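Local coordinates for oligopeptide ABC transporter, periplasmic oligopeptide-binding protein, putative (Thermotoga maritima MSB8, PDB 5IPW) that probably binds oligopeptides in the periplasm and delivers them to an ABC transporter for uptake, at residues 28-32 / 33-37; 132-136 / 137-141; 313-316 / 317-321; 454-457 / 458-462. All blocks are in the same frame, centred on the assembly; numbering follows the deposited sequence.

Contact 1 (28-32 / 33-37)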
loop_
_atom_site.group_PDB
_atom_site.type_symbol
_atom_site.label_atom_id
_atom_site.label_comp_id
_atom_site.label_asym_id
_atom_site.label_seq_id
_atom_site.Cartn_x
_atom_site.Cartn_y
_atom_site.Cartn_z
ATOM N N THR A 28 29.459 -12.380 -17.753
ATOM C CA THR A 28 30.267 -13.391 -18.428
ATOM C C THR A 28 31.681 -12.891 -18.649
ATOM O O THR A 28 32.636 -13.645 -18.510
ATOM C CB THR A 28 29.679 -13.798 -19.786
ATOM O OG1 THR A 28 28.331 -14.243 -19.615
ATOM C CG2 THR A 28 30.495 -14.923 -20.407
ATOM N N LYS A 29 31.808 -11.619 -18.994
ATOM C CA LYS A 29 33.115 -11.028 -19.200
ATOM C C LYS A 29 33.934 -11.099 -17.913
ATOM O O LYS A 29 35.109 -11.462 -17.941
ATOM C CB LYS A 29 32.983 -9.582 -19.674
ATOM C CG LYS A 29 34.311 -8.952 -20.041
ATOM C CD LYS A 29 34.132 -7.648 -20.807
ATOM C CE LYS A 29 35.406 -6.813 -20.783
ATOM N NZ LYS A 29 35.198 -5.435 -21.312
ATOM N N LEU A 30 33.300 -10.778 -16.787
ATOM C CA LEU A 30 33.972 -10.832 -15.491
ATOM C C LEU A 30 34.444 -12.230 -15.109
ATOM O O LEU A 30 35.526 -12.370 -14.551
ATOM C CB LEU A 30 33.075 -10.288 -14.375
ATOM C CG LEU A 30 32.796 -8.781 -14.353
ATOM C CD1 LEU A 30 31.771 -8.470 -13.275
ATOM C CD2 LEU A 30 34.059 -7.965 -14.125
ATOM N N VAL A 31 33.646 -13.260 -15.381
ATOM C CA VAL A 31 34.054 -14.626 -14.989
ATOM C C VAL A 31 35.172 -15.111 -15.908
ATOM O O VAL A 31 36.072 -15.824 -15.462
ATOM C CB VAL A 31 32.884 -15.674 -14.834
ATOM C CG1 VAL A 31 31.506 -15.075 -15.046
ATOM C CG2 VAL A 31 33.072 -16.904 -15.715
ATOM N N GLU A 32 35.128 -14.697 -17.171
ATOM C CA GLU A 32 36.189 -15.012 -18.128
ATOM C C GLU A 32 37.511 -14.338 -17.751
ATOM O O GLU A 32 38.578 -14.914 -17.942
ATOM C CB GLU A 32 35.765 -14.606 -19.542
ATOM C CG GLU A 32 34.767 -15.575 -20.167
ATOM C CD GLU A 32 34.259 -15.134 -21.534
ATOM O OE1 GLU A 32 34.558 -13.995 -21.961
ATOM O OE2 GLU A 32 33.549 -15.938 -22.179
ATOM N N GLU A 33 37.428 -13.123 -17.212
ATOM C CA GLU A 33 38.594 -12.426 -16.650
ATOM C C GLU A 33 39.014 -12.937 -15.263
ATOM O O GLU A 33 40.010 -12.468 -14.727
ATOM C CB GLU A 33 38.325 -10.924 -16.560
ATOM C CG GLU A 33 38.188 -10.240 -17.909
ATOM C CD GLU A 33 37.571 -8.851 -17.817
ATOM O OE1 GLU A 33 37.127 -8.437 -16.718
ATOM O OE2 GLU A 33 37.527 -8.164 -18.858
ATOM N N GLY A 34 38.257 -13.865 -14.679
ATOM C CA GLY A 34 38.614 -14.474 -13.396
ATOM C C GLY A 34 38.161 -13.728 -12.149
ATOM O O GLY A 34 38.509 -14.121 -11.035
ATOM N N LYS A 35 37.361 -12.677 -12.328
ATOM C CA LYS A 35 36.927 -11.810 -11.224
ATOM C C LYS A 35 35.574 -12.192 -10.615
ATOM O O LYS A 35 35.117 -11.529 -9.689
ATOM C CB LYS A 35 36.820 -10.366 -11.705
ATOM C CG LYS A 35 38.018 -9.856 -12.473
ATOM C CD LYS A 35 37.831 -8.382 -12.783
ATOM C CE LYS A 35 38.729 -7.917 -13.918
ATOM N NZ LYS A 35 38.305 -6.591 -14.455
ATOM N N LEU A 36 34.922 -13.223 -11.148
ATOM C CA LEU A 36 33.625 -13.683 -10.635
ATOM C C LEU A 36 33.503 -15.184 -10.785
ATOM O O LEU A 36 33.903 -15.730 -11.801
ATOM C CB LEU A 36 32.466 -13.046 -11.406
ATOM C CG LEU A 36 31.645 -11.915 -10.781
ATOM C CD1 LEU A 36 30.434 -11.655 -11.662
ATOM C CD2 LEU A 36 31.186 -12.213 -9.361
ATOM N N PRO A 37 32.933 -15.865 -9.788
ATOM C CA PRO A 37 32.585 -17.265 -10.026
ATOM C C PRO A 37 31.483 -17.380 -11.088
ATOM O O PRO A 37 30.757 -16.410 -11.328
ATOM C CB PRO A 37 32.078 -17.752 -8.666
ATOM C CG PRO A 37 32.525 -16.735 -7.671
ATOM C CD PRO A 37 32.670 -15.440 -8.405
#
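Lys29 accepts a 2.9 Å bond at its O from Glu33 N, an ordinary i to i+4 bond at the end of helix 25-32. Beyond it the chain breaks away at Gly34, whose phi of 86° glycine reaches easily. Lys35 N folds back to Leu30 O (2.9 Å), while Gly34 N makes a weak bond to Val31 O, so two amides of the departing chain are spent on the last helical turn. The turn then brings Leu36 back against that turn, and its CD1 meets Leu30 CD1 at 3.8 Å, branch against branch. Val31 CG1 lies 4.3 Å from Leu36 CB, widening this apolar patch. On the exposed side, Glu33 lies between two lysines. Lys29 runs past it with CG anti to its backbone N (chi1 -174°) and the chain extended, which lays CE 3.2 Å from Glu33 OE2, although NZ stays beyond salt-bridge range. Lys35 NZ reaches Glu33 OE1 in a weakly hydrogen-bonded salt bridge of 3.1 Å. Lysine suits this place: its CD packs on Leu30 while the amine stays at the surface. Arg42 of the next helix touches both Val31 and Leu36. Glycine at positive phi with two bonds back into the last turn is the Schellman motif.

Contact 2 (132-136 / 137-141)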
loop_
_atom_site.group_PDB
_atom_site.type_symbol
_atom_site.label_atom_id
_atom_site.label_comp_id
_atom_site.label_asym_id
_atom_site.label_seq_id
_atom_site.Cartn_x
_atom_site.Cartn_y
_atom_site.Cartn_z
ATOM N N ILE A 132 18.619 -13.009 9.456
ATOM C CA ILE A 132 17.291 -12.566 9.846
ATOM C C ILE A 132 17.254 -12.372 11.352
ATOM O O ILE A 132 16.767 -11.351 11.833
ATOM C CB ILE A 132 16.204 -13.562 9.417
ATOM C CG1 ILE A 132 16.199 -13.677 7.887
ATOM C CG2 ILE A 132 14.837 -13.111 9.931
ATOM C CD1 ILE A 132 15.284 -14.748 7.329
ATOM N N VAL A 133 17.789 -13.340 12.092
ATOM C CA VAL A 133 17.811 -13.261 13.557
ATOM C C VAL A 133 18.605 -12.032 13.987
ATOM O O VAL A 133 18.171 -11.247 14.827
ATOM C CB VAL A 133 18.433 -14.523 14.190
ATOM C CG1 VAL A 133 18.602 -14.343 15.690
ATOM C CG2 VAL A 133 17.573 -15.750 13.906
ATOM N N PHE A 134 19.778 -11.872 13.399
ATOM C CA PHE A 134 20.590 -10.694 13.642
ATOM C C PHE A 134 19.760 -9.426 13.472
ATOM O O PHE A 134 19.786 -8.535 14.315
ATOM C CB PHE A 134 21.768 -10.662 12.681
ATOM C CG PHE A 134 22.545 -9.391 12.742
ATOM C CD1 PHE A 134 23.358 -9.119 13.827
ATOM C CD2 PHE A 134 22.451 -8.456 11.727
ATOM C CE1 PHE A 134 24.074 -7.941 13.892
ATOM C CE2 PHE A 134 23.166 -7.276 11.786
ATOM C CZ PHE A 134 23.976 -7.017 12.870
ATOM N N TRP A 135 19.014 -9.360 12.378
ATOM C CA TRP A 135 18.178 -8.208 12.105
ATOM C C TRP A 135 17.085 -8.000 13.163
ATOM O O TRP A 135 16.957 -6.894 13.692
ATOM C CB TRP A 135 17.559 -8.319 10.715
ATOM C CG TRP A 135 16.611 -7.216 10.406
ATOM C CD1 TRP A 135 16.924 -5.914 10.155
ATOM C CD2 TRP A 135 15.189 -7.314 10.312
ATOM N NE1 TRP A 135 15.784 -5.196 9.908
ATOM C CE2 TRP A 135 14.703 -6.032 9.998
ATOM C CE3 TRP A 135 14.281 -8.362 10.460
ATOM C CZ2 TRP A 135 13.339 -5.766 9.832
ATOM C CZ3 TRP A 135 12.927 -8.099 10.306
ATOM C CH2 TRP A 135 12.468 -6.810 9.994
ATOM N N VAL A 136 16.312 -9.039 13.490
ATOM C CA VAL A 136 15.179 -8.821 14.400
ATOM C C VAL A 136 15.659 -8.530 15.823
ATOM O O VAL A 136 15.105 -7.653 16.480
ATOM C CB VAL A 136 14.069 -9.923 14.396
ATOM C CG1 VAL A 136 14.095 -10.788 13.146
ATOM C CG2 VAL A 136 14.104 -10.791 15.644
ATOM N N ASN A 137 16.686 -9.236 16.291
ATOM C CA ASN A 137 17.144 -9.071 17.675
ATOM C C ASN A 137 18.054 -7.871 17.882
ATOM O O ASN A 137 17.840 -7.082 18.800
ATOM C CB ASN A 137 17.862 -10.326 18.168
ATOM C CG ASN A 137 16.926 -11.515 18.321
ATOM O OD1 ASN A 137 15.709 -11.363 18.464
ATOM N ND2 ASN A 137 17.493 -12.711 18.289
ATOM N N ASP A 138 19.065 -7.743 17.028
ATOM C CA ASP A 138 20.147 -6.789 17.248
ATOM C C ASP A 138 20.006 -5.471 16.480
ATOM O O ASP A 138 20.830 -4.571 16.659
ATOM C CB ASP A 138 21.481 -7.448 16.902
ATOM C CG ASP A 138 21.763 -8.670 17.755
ATOM O OD1 ASP A 138 21.507 -8.612 18.973
ATOM O OD2 ASP A 138 22.243 -9.686 17.214
ATOM N N ILE A 139 18.986 -5.352 15.629
ATOM C CA ILE A 139 18.693 -4.080 14.968
ATOM C C ILE A 139 17.309 -3.600 15.377
ATOM O O ILE A 139 17.179 -2.569 16.040
ATOM C CB ILE A 139 18.821 -4.158 13.426
ATOM C CG1 ILE A 139 20.232 -4.643 13.053
ATOM C CG2 ILE A 139 18.529 -2.800 12.797
ATOM C CD1 ILE A 139 20.585 -4.569 11.584
ATOM N N VAL A 140 16.281 -4.350 15.000
ATOM C CA VAL A 140 14.916 -3.972 15.338
ATOM C C VAL A 140 14.778 -3.977 16.859
ATOM O O VAL A 140 14.322 -2.995 17.445
ATOM C CB VAL A 140 13.873 -4.910 14.696
ATOM C CG1 VAL A 140 12.460 -4.509 15.100
ATOM C CG2 VAL A 140 13.994 -4.893 13.177
ATOM N N GLY A 141 15.218 -5.068 17.490
ATOM C CA GLY A 141 15.112 -5.235 18.945
ATOM C C GLY A 141 16.203 -4.577 19.773
ATOM O O GLY A 141 16.380 -4.919 20.944
#
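Ile139 lies across Phe134 and Trp135, five residues along from Phe134 and four from Trp135 near the end of helix 129-140, and can be traced outward from its backbone. Its CB sits 3.3 Å from Trp135 O. CG1, anti to the carbonyl carbon of Ile139 (chi1 -57°), lies alongside two carbonyl oxygens, 4.0 Å from Trp135 O and 4.1 Å from Phe134 O. The chain then extends, and CD1 ends 3.7 Å from Phe134 CE2 while also approaching the edge of the indole at Trp135 CD1 (4.2 Å). A slender branched residue suits this site because its single long arm can reach two rings. Val140 takes the broad side of the tryptophan: its CG2 stands over one face, 3.7 Å from the centroid of the six-membered ring, a CH-pi contact. Phe187 meets the same indole edge-to-face. Asp138 sets its carboxylate obliquely by the Phe134 ring, with OD2 3.6 Å from CD1, but its polar grip lies with Tyr202 and, through OD1, with Lys201. The backbone explains the spacing. Trp135 O takes both Ile139 N and Val140 N (2.9 Å), the latter nearly straight at 171°, and Gly141 N reaches Val136 O. Bonds from residue i+5 mark a wider pi-type turn, here finishing a helix that rests on the antiparallel sheet through Val133 and Val136 against Val159.

Contact 3 (313-316 / 317-321)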
loop_
_atom_site.group_PDB
_atom_site.type_symbol
_atom_site.label_atom_id
_atom_site.label_comp_id
_atom_site.label_asym_id
_atom_site.label_seq_id
_atom_site.Cartn_x
_atom_site.Cartn_y
_atom_site.Cartn_z
ATOM N N ASN A 313 -1.444 17.787 -17.075
ATOM C CA ASN A 313 -0.277 16.904 -17.196
ATOM C C ASN A 313 -0.596 15.599 -17.926
ATOM O O ASN A 313 0.199 15.123 -18.739
ATOM C CB ASN A 313 0.292 16.591 -15.815
ATOM C CG ASN A 313 0.557 17.844 -14.998
ATOM O OD1 ASN A 313 1.469 18.612 -15.301
ATOM N ND2 ASN A 313 -0.249 18.064 -13.963
ATOM N N PHE A 314 -1.756 15.025 -17.634
ATOM C CA PHE A 314 -2.183 13.801 -18.296
ATOM C C PHE A 314 -2.346 13.982 -19.810
ATOM O O PHE A 314 -1.833 13.184 -20.597
ATOM C CB PHE A 314 -3.490 13.300 -17.693
ATOM C CG PHE A 314 -3.968 12.027 -18.306
ATOM C CD1 PHE A 314 -3.277 10.845 -18.088
ATOM C CD2 PHE A 314 -5.084 12.012 -19.127
ATOM C CE1 PHE A 314 -3.698 9.664 -18.668
ATOM C CE2 PHE A 314 -5.516 10.833 -19.710
ATOM C CZ PHE A 314 -4.821 9.657 -19.481
ATOM N N THR A 315 -3.063 15.029 -20.209
ATOM C CA THR A 315 -3.217 15.374 -21.626
ATOM C C THR A 315 -1.856 15.479 -22.303
ATOM O O THR A 315 -1.620 14.887 -23.356
ATOM C CB THR A 315 -3.955 16.720 -21.800
ATOM O OG1 THR A 315 -5.317 16.578 -21.381
ATOM C CG2 THR A 315 -3.931 17.190 -23.263
ATOM N N LEU A 316 -0.967 16.235 -21.681
ATOM C CA LEU A 316 0.352 16.475 -22.234
ATOM C C LEU A 316 1.156 15.183 -22.412
ATOM O O LEU A 316 1.846 15.009 -23.418
ATOM C CB LEU A 316 1.108 17.463 -21.345
ATOM C CG LEU A 316 2.122 18.357 -22.048
ATOM C CD1 LEU A 316 1.418 19.275 -23.035
ATOM C CD2 LEU A 316 2.882 19.184 -21.024
ATOM N N LEU A 317 1.065 14.282 -21.435
ATOM C CA LEU A 317 1.727 12.969 -21.518
ATOM C C LEU A 317 1.172 12.161 -22.676
ATOM O O LEU A 317 1.914 11.571 -23.456
ATOM C CB LEU A 317 1.531 12.179 -20.220
ATOM C CG LEU A 317 2.313 12.666 -18.998
ATOM C CD1 LEU A 317 1.652 12.196 -17.715
ATOM C CD2 LEU A 317 3.761 12.206 -19.059
ATOM N N MET A 318 -0.149 12.142 -22.779
ATOM C CA MET A 318 -0.812 11.451 -23.877
ATOM C C MET A 318 -0.422 12.067 -25.214
ATOM O O MET A 318 0.102 11.371 -26.083
ATOM C CB MET A 318 -2.330 11.473 -23.688
ATOM C CG MET A 318 -2.799 10.730 -22.443
ATOM S SD MET A 318 -3.036 8.943 -22.592
ATOM C CE MET A 318 -1.985 8.440 -23.964
ATOM N N GLU A 319 -0.632 13.377 -25.354
ATOM C CA GLU A 319 -0.311 14.091 -26.603
ATOM C C GLU A 319 1.120 13.837 -27.046
ATOM O O GLU A 319 1.395 13.762 -28.238
ATOM C CB GLU A 319 -0.528 15.598 -26.457
ATOM C CG GLU A 319 -1.982 16.030 -26.268
ATOM C CD GLU A 319 -2.840 15.879 -27.513
ATOM O OE1 GLU A 319 -2.298 15.584 -28.609
ATOM O OE2 GLU A 319 -4.071 16.067 -27.384
ATOM N N ASN A 320 2.033 13.682 -26.093
ATOM C CA ASN A 320 3.440 13.476 -26.433
ATOM C C ASN A 320 3.942 12.032 -26.536
ATOM O O ASN A 320 5.114 11.821 -26.885
ATOM C CB ASN A 320 4.316 14.251 -25.458
ATOM C CG ASN A 320 4.389 15.718 -25.804
ATOM O OD1 ASN A 320 5.278 16.136 -26.535
ATOM N ND2 ASN A 320 3.455 16.500 -25.291
ATOM N N SER A 321 3.084 11.046 -26.257
ATOM C CA SER A 321 3.498 9.635 -26.313
ATOM C C SER A 321 4.099 9.294 -27.661
ATOM O O SER A 321 5.184 8.717 -27.738
ATOM C CB SER A 321 2.335 8.686 -25.985
ATOM O OG SER A 321 1.139 9.031 -26.651
#
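Phe314 and Met318 lie side by side one turn apart on helix 311-324, in a Met-aromatic contact. The phenylalanine points CG anti to its backbone N (chi1 -179°), which swings the ring along the helix toward the methionine. Met318 CG covers one face, 3.9 Å from the centroid and shifted toward the rim, and SD stands obliquely beyond it, 3.7 Å from Phe314 CZ. A flexible thioether suits the place, since its chain can bend twice to follow the ring. Aliphatic contact also joins the exposed pair Thr315 and Glu319, CG2 to CG at 3.8 Å, which run alongside each other. The main chain makes i to i+4 bonds from Leu317 to Asn320, that of Glu319 N to Thr315 O nearly straight at 175°; Ser321 N turns instead to Met318 O. Side-chain bonds supplement them. Leu316 O is gripped twice, by Asn320 N at 3.0 Å and by Asn320 ND2 at 2.9 Å, from opposite faces of its plane, with the oxygen close to the plane of the side-chain amide. A leucine in place of Asn320 would probably leave Leu316 O with the backbone bond alone and let the new side chain turn unanchored. Ser321 OG likewise adds a second bond to Met318 O. Leu316, Leu317 and Asn320 lean on helix 285-293, whereas Met318 rests on strand 326-333, and Phe314 packs against Leu382 and Leu596 in flanking loops.

Contact 4 (454-457 / 458-462)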
loop_
_atom_site.group_PDB
_atom_site.type_symbol
_atom_site.label_atom_id
_atom_site.label_comp_id
_atom_site.label_asym_id
_atom_site.label_seq_id
_atom_site.Cartn_x
_atom_site.Cartn_y
_atom_site.Cartn_z
ATOM N N TRP A 454 -18.629 19.101 -3.376
ATOM C CA TRP A 454 -19.896 19.080 -2.653
ATOM C C TRP A 454 -20.737 20.331 -2.887
ATOM O O TRP A 454 -21.957 20.292 -2.713
ATOM C CB TRP A 454 -19.635 18.809 -1.173
ATOM C CG TRP A 454 -19.075 17.438 -1.002
ATOM C CD1 TRP A 454 -17.756 17.085 -0.993
ATOM C CD2 TRP A 454 -19.818 16.220 -0.886
ATOM N NE1 TRP A 454 -17.634 15.727 -0.853
ATOM C CE2 TRP A 454 -18.884 15.171 -0.784
ATOM C CE3 TRP A 454 -21.183 15.915 -0.845
ATOM C CZ2 TRP A 454 -19.271 13.840 -0.642
ATOM C CZ3 TRP A 454 -21.568 14.588 -0.701
ATOM C CH2 TRP A 454 -20.617 13.569 -0.606
ATOM N N THR A 455 -20.093 21.415 -3.316
ATOM C CA THR A 455 -20.807 22.572 -3.861
ATOM C C THR A 455 -21.727 22.159 -5.015
ATOM O O THR A 455 -22.822 22.694 -5.162
ATOM C CB THR A 455 -19.833 23.652 -4.362
ATOM O OG1 THR A 455 -19.029 24.115 -3.271
ATOM C CG2 THR A 455 -20.585 24.843 -4.963
ATOM N N MET A 456 -21.283 21.209 -5.827
ATOM C CA MET A 456 -22.111 20.687 -6.905
ATOM C C MET A 456 -23.214 19.798 -6.361
ATOM O O MET A 456 -24.308 19.772 -6.910
ATOM C CB MET A 456 -21.269 19.907 -7.909
ATOM C CG MET A 456 -20.256 20.764 -8.654
ATOM S SD MET A 456 -19.088 19.802 -9.636
ATOM C CE MET A 456 -20.191 18.606 -10.380
ATOM N N VAL A 457 -22.920 19.069 -5.288
ATOM C CA VAL A 457 -23.909 18.193 -4.631
ATOM C C VAL A 457 -25.003 19.011 -3.929
ATOM O O VAL A 457 -26.115 18.518 -3.714
ATOM C CB VAL A 457 -23.237 17.224 -3.623
ATOM C CG1 VAL A 457 -24.269 16.346 -2.918
ATOM C CG2 VAL A 457 -22.211 16.346 -4.330
ATOM N N LYS A 458 -24.671 20.252 -3.569
ATOM C CA LYS A 458 -25.653 21.229 -3.102
ATOM C C LYS A 458 -26.853 21.248 -4.048
ATOM O O LYS A 458 -27.993 21.077 -3.615
ATOM C CB LYS A 458 -25.014 22.622 -3.025
ATOM C CG LYS A 458 -25.810 23.663 -2.257
ATOM C CD LYS A 458 -24.988 24.928 -2.048
ATOM C CE LYS A 458 -25.864 26.139 -1.760
ATOM N NZ LYS A 458 -26.843 25.896 -0.664
ATOM N N GLU A 459 -26.580 21.430 -5.338
ATOM C CA GLU A 459 -27.623 21.404 -6.365
ATOM C C GLU A 459 -28.356 20.072 -6.431
ATOM O O GLU A 459 -29.578 20.044 -6.455
ATOM C CB GLU A 459 -27.044 21.720 -7.749
ATOM C CG GLU A 459 -26.858 23.201 -8.024
ATOM C CD GLU A 459 -28.175 23.956 -8.104
ATOM O OE1 GLU A 459 -29.087 23.514 -8.840
ATOM O OE2 GLU A 459 -28.293 25.000 -7.428
ATOM N N TYR A 460 -27.621 18.969 -6.458
ATOM C CA TYR A 460 -28.253 17.663 -6.679
ATOM C C TYR A 460 -29.193 17.309 -5.535
ATOM O O TYR A 460 -30.227 16.674 -5.747
ATOM C CB TYR A 460 -27.217 16.542 -6.875
ATOM C CG TYR A 460 -26.131 16.823 -7.900
ATOM C CD1 TYR A 460 -26.305 17.782 -8.905
ATOM C CD2 TYR A 460 -24.932 16.119 -7.873
ATOM C CE1 TYR A 460 -25.313 18.040 -9.834
ATOM C CE2 TYR A 460 -23.937 16.367 -8.806
ATOM C CZ TYR A 460 -24.136 17.329 -9.781
ATOM O OH TYR A 460 -23.159 17.590 -10.706
ATOM N N TRP A 461 -28.826 17.735 -4.328
ATOM C CA TRP A 461 -29.619 17.461 -3.131
ATOM C C TRP A 461 -30.790 18.441 -2.942
ATOM O O TRP A 461 -31.790 18.101 -2.307
ATOM C CB TRP A 461 -28.715 17.422 -1.888
ATOM C CG TRP A 461 -27.910 16.142 -1.752
ATOM C CD1 TRP A 461 -28.005 15.016 -2.527
ATOM C CD2 TRP A 461 -26.929 15.845 -0.750
ATOM N NE1 TRP A 461 -27.136 14.054 -2.081
ATOM C CE2 TRP A 461 -26.461 14.537 -0.993
ATOM C CE3 TRP A 461 -26.396 16.563 0.327
ATOM C CZ2 TRP A 461 -25.490 13.931 -0.198
ATOM C CZ3 TRP A 461 -25.426 15.958 1.115
ATOM C CH2 TRP A 461 -24.984 14.657 0.846
ATOM N N LYS A 462 -30.669 19.643 -3.501
ATOM C CA LYS A 462 -31.796 20.578 -3.586
ATOM C C LYS A 462 -32.966 19.968 -4.364
ATOM O O LYS A 462 -34.126 20.156 -4.001
ATOM C CB LYS A 462 -31.352 21.879 -4.255
ATOM C CG LYS A 462 -32.391 22.994 -4.255
ATOM C CD LYS A 462 -31.939 24.191 -5.082
ATOM C CE LYS A 462 -30.528 24.641 -4.729
ATOM N NZ LYS A 462 -30.201 25.970 -5.312
#
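Val457 presses its CG1 squarely onto the Trp461 indole, 3.5 Å from the centroid of the five-membered ring and only 16° off its normal. Placing CG1 anti to the backbone N (chi1 178°) aims that methyl at the ring one turn ahead. Trp454 joins from the turn before: its CZ3 comes within 3.8 Å of Trp461 CH2, the two ring planes inclined at 57°. Tryptophan suits this buried side, where the Trp461 indole offers a broad apolar face to Val457, and both ring nitrogens are engaged, Trp454 NE1 by Ser339 and Trp461 NE1 by Leu365 O. The helix is the crossover of a beta-alpha-beta unit, and these tryptophans face its parallel strands 440-445 and 467-472. Replacing Trp461 with an alanine would probably bare Val457 CG1, leave Leu365 O without this donor and open a gap over the strands. Another flank carries Tyr460, whose ring has Met456 O over one face, 3.4 Å above its centre. Tyr460 N reaches that oxygen only weakly, at 3.4 Å, and Met456 continues onto helix 371-379. Lys458 runs back to the fold, where its NZ bonds Val468 O of strand 467-472. Packing thins toward the solvent side, where Thr455 and Glu459 are exposed. Glu459 bends at chi2 and its OE2 receives Lys462 NZ at 3.0 Å from above the carboxylate plane.

How the contacts relate
From the N terminus, all four contacts are local and follow in series, so none nests within or crosses another. Contact 1 closes the turn that ends helix 25-32 and leads to helix 39-42, out on the surface. Contact 2 ends helix 129-140 beside the five-stranded antiparallel sheet, its nearest atoms about 22 Å from those of contact 1. Contact 3 knits successive turns of helix 311-324, between helix 285-293 and strand 326-333, while contact 4 does so in the crossover helix 448-462. Centres of contacts 1 and 4 lie about 70 Å apart, across the chain's centre; contacts 3 and 4 are about 32 Å apart, centre to centre.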